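Local structure of secreted effector CSEP0064 (6FMB) at residues I12-R15 / N16-A20. The protein is a secreted, non-catalytic RNase-like effector that binds host RNA and protects host ribosomal RNA from degradation induced by ribosome-inactivating proteins. Sequence-based numbering, arbitrary orientation. Where two conformers were deposited one is given.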
loop_
_atom_site.group_PDB
_atom_site.type_symbol
_atom_site.label_atom_id
_atom_site.label_comp_id
_atom_site.label_asym_id
_atom_site.label_seq_id
_atom_site.Cartn_x
_atom_site.Cartn_y
_atom_site.Cartn_z
ATOM N N ILE A 12 -11.184 2.614 2.340
ATOM C CA ILE A 12 -9.998 3.329 1.866
ATOM C C ILE A 12 -10.316 3.794 0.442
ATOM O O ILE A 12 -10.525 2.954 -0.456
ATOM C CB ILE A 12 -8.748 2.427 1.855
ATOM C CG1 ILE A 12 -8.481 1.780 3.225
ATOM C CG2 ILE A 12 -7.534 3.227 1.364
ATOM C CD1 ILE A 12 -8.408 2.705 4.401
ATOM N N PRO A 13 -10.360 5.130 0.233
ATOM C CA PRO A 13 -10.666 5.625 -1.096
ATOM C C PRO A 13 -9.711 5.112 -2.183
ATOM O O PRO A 13 -8.508 5.089 -1.971
ATOM C CB PRO A 13 -10.498 7.151 -0.934
ATOM C CG PRO A 13 -10.689 7.446 0.503
ATOM C CD PRO A 13 -10.178 6.227 1.205
ATOM N N GLU A 14 -10.247 4.771 -3.350
ATOM C CA GLU A 14 -9.396 4.281 -4.456
ATOM C C GLU A 14 -8.276 5.275 -4.830
ATOM O O GLU A 14 -7.158 4.858 -5.134
ATOM C CB GLU A 14 -10.243 3.946 -5.706
ATOM C CG GLU A 14 -9.463 3.287 -6.845
ATOM C CD GLU A 14 -10.133 3.414 -8.214
ATOM O OE1 GLU A 14 -9.392 3.400 -9.207
ATOM O OE2 GLU A 14 -11.369 3.558 -8.308
ATOM N N ARG A 15 -8.604 6.579 -4.812
ATOM C CA ARG A 15 -7.609 7.572 -5.223
ATOM C C ARG A 15 -6.412 7.610 -4.275
ATOM O O ARG A 15 -5.287 7.945 -4.692
ATOM C CB ARG A 15 -8.236 8.958 -5.408
ATOM C CG ARG A 15 -8.554 9.764 -4.158
ATOM C CD ARG A 15 -9.369 10.996 -4.572
ATOM N NE ARG A 15 -9.398 12.093 -3.612
ATOM C CZ ARG A 15 -9.868 13.321 -3.876
ATOM N NH1 ARG A 15 -9.892 14.268 -2.911
ATOM N NH2 ARG A 15 -10.329 13.619 -5.115
ATOM N N ASN A 16 -6.653 7.267 -3.001
ATOM C CA ASN A 16 -5.554 7.185 -2.032
ATOM C C ASN A 16 -4.615 6.020 -2.344
ATOM O O ASN A 16 -3.391 6.126 -2.225
ATOM C CB ASN A 16 -6.061 7.036 -0.577
ATOM C CG ASN A 16 -6.681 8.301 -0.008
ATOM O OD1 ASN A 16 -6.800 9.308 -0.682
ATOM N ND2 ASN A 16 -7.046 8.240 1.261
ATOM N N VAL A 17 -5.196 4.889 -2.750
ATOM C CA VAL A 17 -4.416 3.726 -3.098
ATOM C C VAL A 17 -3.596 4.024 -4.357
ATOM O O VAL A 17 -2.405 3.734 -4.386
ATOM C CB VAL A 17 -5.313 2.476 -3.273
ATOM C CG1 VAL A 17 -4.530 1.283 -3.805
ATOM C CG2 VAL A 17 -5.988 2.130 -1.940
ATOM N N ARG A 18 -4.218 4.646 -5.361
ATOM C CA ARG A 18 -3.498 5.011 -6.577
ATOM C C ARG A 18 -2.348 5.987 -6.272
ATOM O O ARG A 18 -1.250 5.855 -6.818
ATOM C CB ARG A 18 -4.453 5.634 -7.604
ATOM C CG ARG A 18 -5.511 4.770 -8.273
ATOM C CD ARG A 18 -6.038 5.504 -9.534
ATOM N NE ARG A 18 -6.372 6.934 -9.279
ATOM C CZ ARG A 18 -7.590 7.408 -8.995
ATOM N NH1 ARG A 18 -7.771 8.702 -8.743
ATOM N NH2 ARG A 18 -8.634 6.598 -8.939
ATOM N N ALA A 19 -2.582 6.962 -5.389
ATOM C CA ALA A 19 -1.520 7.900 -4.976
ATOM C C ALA A 19 -0.379 7.139 -4.290
ATOM O O ALA A 19 0.798 7.440 -4.514
ATOM C CB ALA A 19 -2.075 8.976 -4.068
ATOM N N ALA A 20 -0.716 6.185 -3.431
ATOM C CA ALA A 20 0.329 5.401 -2.743
ATOM C C ALA A 20 1.179 4.580 -3.727
ATOM O O ALA A 20 2.371 4.387 -3.472
ATOM C CB ALA A 20 -0.271 4.528 -1.652
HETATM O O HOH W 1 -7.347 12.045 -1.103
#
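In the conformer given, OE1 of E14 meets NH2 of R18 at 3.3 Å, a salt bridge with a weak hydrogen bond, one helical turn on. OE1 comes to the edge of the guanidinium, in its plane. The carboxylate and guanidinium planes stand nearly perpendicular, 85° apart. R18 bends at its third torsion (chi3 -47°), which folds the guanidinium back over R15. CA of R15 lies over one face, 3.6 Å above the plane and nearer its margin than its centre. CB of R15 comes within 3.4 Å of NH1 of R18.

R15 turns its own charged end elsewhere. In the conformer given, its CG is wedged between N and C of its own backbone (chi1 77°), and the chain runs extended to NE. NH1 of R15 then makes a salt bridge with D60. A water accepts from NE of R15 and donates to OD1 of N16, at 2.8 Å from that oxygen.

E14 to A20 make up the first turns of helix 14-24, with P13 at the N-cap position. This is the helix of the RNase-like fold, and it packs against the four-stranded antiparallel sheet through N16 on V56 and A20 on I72. The backbone O of P13 takes weak bonds from N of N16 and N of V17. The helical pattern then continues with a 3.0 Å bond from N of R18 to O of E14, and A19 N likewise bonds to R15 O.

The P13 ring lies by the N16 amide, with CD 3.7 Å from ND2. ND2 of this buried residue is held by two backbone oxygens, those of E57 and S59, so the amide ties the helix start to the segment after strand 51-56. On the inner side, CG2 of I12 touches CG2 of V17 at 3.8 Å, the side chains crossing at about a right angle. W5 of strand 4-7 also packs against V17.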